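Local coordinates for phospholyase (Arthrobacter aurescens, PDB 5G4I), which acts as a pyridoxal-phosphate-dependent phospholyase, a homologue of the class III transaminases, at the interface of chains A and B. Numbering follows the deposited sequence. Chains: chain A/B, Phospholyase.

The interface of chains A and B. Residues chain A 150-151, 155, 161-165; chain B 129, 133, 305-307.
Carbon contacts at the middle of this patch are modest and lie between groups that also carry polar atoms. A:His164 has CG anti to its backbone N (chi1 -175°), which sends the imidazole toward chain B, where it meets B:Gln133 tip to tip; A:His164 CB lies 3.5 Å from the amide carbon CD of B:Gln133. A flat ring suits this place because it lies nearly parallel to that amide, the planes only 22° apart. B:His305 runs alongside, pointing the same way, with ND1 3.8 Å from ND1 of A:His164. A:Leu161 crosses B:Met307 at about a right angle, A:Leu161 CG 4.0 Å from B:Met307 CB, and their flexible chains can probably adjust to each other. Next to them the backbones join: B:Met307 N donates almost straight to A:Thr162 O, in the carbonyl plane. The A:His164 backbone N-H donates to the side-chain oxygen OD1 of B:Asn306 at 2.9 Å, from above the amide plane. That oxygen also accepts from B:Gln133 NE2, while B:Asn306 ND2 returns a bond to a lone pair of B:Gln133 OE1; amides suit both positions because each donates and accepts at once, and the reciprocal pair fixes their rotation.

Farther out, A:Glu165 bends at chi2 (80°) to bring its carboxylate to B:Arg129, whose chain is extended from CG to NE. The planar guanidinium offers two N-H groups to the two carboxylate oxygens, gripping side-on in a salt bridge, B:Arg129 NE to A:Glu165 OE2 at 2.9 Å and NH2 to OE1 at 3.0 Å, both from above the carboxylate plane. B:Gln133 NE2 also donates to OE2, which thus accepts from two donors; with the guanidinium alongside, the carboxylate is likely to stay ionised. A:Ala155 CB covers one guanidinium face toward its rim, 3.4 Å from B:Arg129 NH2, a small methyl that lets the planar cation lie close. A leucine here in place of B:Arg129, lacking the guanidinium and both its bonds to A:Glu165, would probably loosen this rim.

Chain B contributes helix 120-135 and the end of helix 296-305 with the loop after it; chain A supplies helix 152-155 and loop segments, in one part of a two-fold symmetric dimer interface.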
# COMPACT_ATOMS: atom_id res chain seq x y z
N ASN A 150 9.71 0.85 -0.86
CA ASN A 150 9.79 1.74 -2.02
C ASN A 150 9.20 3.16 -1.88
O ASN A 150 8.98 3.87 -2.90
CB ASN A 150 9.15 0.98 -3.19
CG ASN A 150 7.71 0.69 -2.93
OD1 ASN A 150 7.01 1.42 -2.21
ND2 ASN A 150 7.19 -0.44 -3.47
N THR A 151 8.87 3.58 -0.66
CA THR A 151 8.41 4.95 -0.33
C THR A 151 9.62 5.93 -0.39
O THR A 151 10.81 5.50 -0.42
CB THR A 151 7.71 5.06 1.01
OG1 THR A 151 8.71 4.72 1.99
CG2 THR A 151 6.48 4.13 1.08
N ALA A 155 13.39 4.90 0.53
CA ALA A 155 14.45 5.15 -0.42
C ALA A 155 15.65 5.84 0.18
O ALA A 155 16.78 5.45 -0.15
CB ALA A 155 13.89 6.01 -1.57
N LEU A 161 19.96 -1.69 -3.23
CA LEU A 161 19.35 -1.54 -4.53
C LEU A 161 19.57 -0.09 -5.02
O LEU A 161 19.75 0.83 -4.18
CB LEU A 161 17.84 -1.93 -4.24
CG LEU A 161 16.72 -1.71 -5.10
CD1 LEU A 161 15.64 -2.77 -5.02
CD2 LEU A 161 16.18 -0.31 -4.86
N THR A 162 19.59 0.15 -6.36
CA THR A 162 19.85 1.49 -6.87
C THR A 162 18.58 2.41 -6.76
O THR A 162 17.49 2.07 -7.27
CB THR A 162 20.26 1.40 -8.37
OG1 THR A 162 21.48 0.72 -8.42
CG2 THR A 162 20.47 2.83 -8.96
N VAL A 163 18.77 3.56 -6.10
CA VAL A 163 17.77 4.64 -6.05
C VAL A 163 18.43 6.01 -6.36
O VAL A 163 19.66 6.14 -6.19
CB VAL A 163 17.03 4.69 -4.68
CG1 VAL A 163 16.21 3.45 -4.44
CG2 VAL A 163 17.96 5.00 -3.52
N HIS A 164 17.63 6.95 -6.86
CA HIS A 164 18.19 8.31 -7.17
C HIS A 164 18.52 9.06 -5.92
O HIS A 164 19.47 9.89 -5.90
CB HIS A 164 17.10 9.04 -7.99
CG HIS A 164 17.49 10.39 -8.51
ND1 HIS A 164 18.15 10.59 -9.70
CD2 HIS A 164 17.21 11.60 -8.01
CE1 HIS A 164 18.27 11.90 -9.91
NE2 HIS A 164 17.73 12.53 -8.88
N GLU A 165 17.76 8.87 -4.83
CA GLU A 165 18.01 9.62 -3.58
C GLU A 165 19.39 9.31 -3.01
O GLU A 165 19.72 8.13 -2.84
CB GLU A 165 16.99 9.22 -2.48
CG GLU A 165 15.54 9.68 -2.80
CD GLU A 165 14.68 8.87 -3.77
OE1 GLU A 165 15.16 7.86 -4.33
OE2 GLU A 165 13.50 9.32 -3.99
N ARG B 129 7.13 11.58 -5.25
CA ARG B 129 8.54 11.11 -5.40
C ARG B 129 9.05 11.34 -6.87
O ARG B 129 10.14 11.89 -7.10
CB ARG B 129 8.69 9.66 -4.90
CG ARG B 129 10.11 9.14 -4.91
CD ARG B 129 10.25 7.67 -4.34
NE ARG B 129 11.62 7.18 -4.48
CZ ARG B 129 11.99 5.94 -4.72
NH1 ARG B 129 11.11 4.94 -4.61
NH2 ARG B 129 13.25 5.62 -4.93
N GLN B 133 12.03 14.22 -7.90
CA GLN B 133 13.23 13.84 -8.67
C GLN B 133 13.28 14.56 -10.02
O GLN B 133 14.37 14.97 -10.48
CB GLN B 133 13.32 12.31 -8.93
CG GLN B 133 13.44 11.46 -7.63
CD GLN B 133 13.78 10.01 -7.91
OE1 GLN B 133 14.05 9.60 -9.07
NE2 GLN B 133 13.74 9.15 -6.83
N HIS B 305 16.37 5.83 -13.45
CA HIS B 305 17.01 6.37 -12.25
C HIS B 305 16.78 5.56 -10.97
O HIS B 305 17.49 5.82 -9.94
CB HIS B 305 16.53 7.81 -11.99
CG HIS B 305 16.99 8.83 -13.00
ND1 HIS B 305 16.39 10.08 -13.04
CD2 HIS B 305 18.00 8.83 -13.87
CE1 HIS B 305 17.05 10.81 -13.95
NE2 HIS B 305 17.96 10.05 -14.51
N ASN B 306 15.85 4.60 -11.02
CA ASN B 306 15.52 3.86 -9.78
C ASN B 306 15.13 2.41 -10.13
O ASN B 306 14.36 2.19 -11.10
CB ASN B 306 14.31 4.45 -9.04
CG ASN B 306 14.43 5.95 -8.70
OD1 ASN B 306 14.92 6.32 -7.57
ND2 ASN B 306 14.08 6.80 -9.63
N MET B 307 15.60 1.44 -9.35
CA MET B 307 15.12 0.02 -9.50
C MET B 307 13.78 -0.06 -8.68
O MET B 307 13.69 -0.67 -7.56
CB MET B 307 16.18 -0.99 -9.02
CG MET B 307 15.75 -2.45 -9.10
SD MET B 307 14.53 -3.01 -10.42
CE MET B 307 15.55 -3.08 -11.88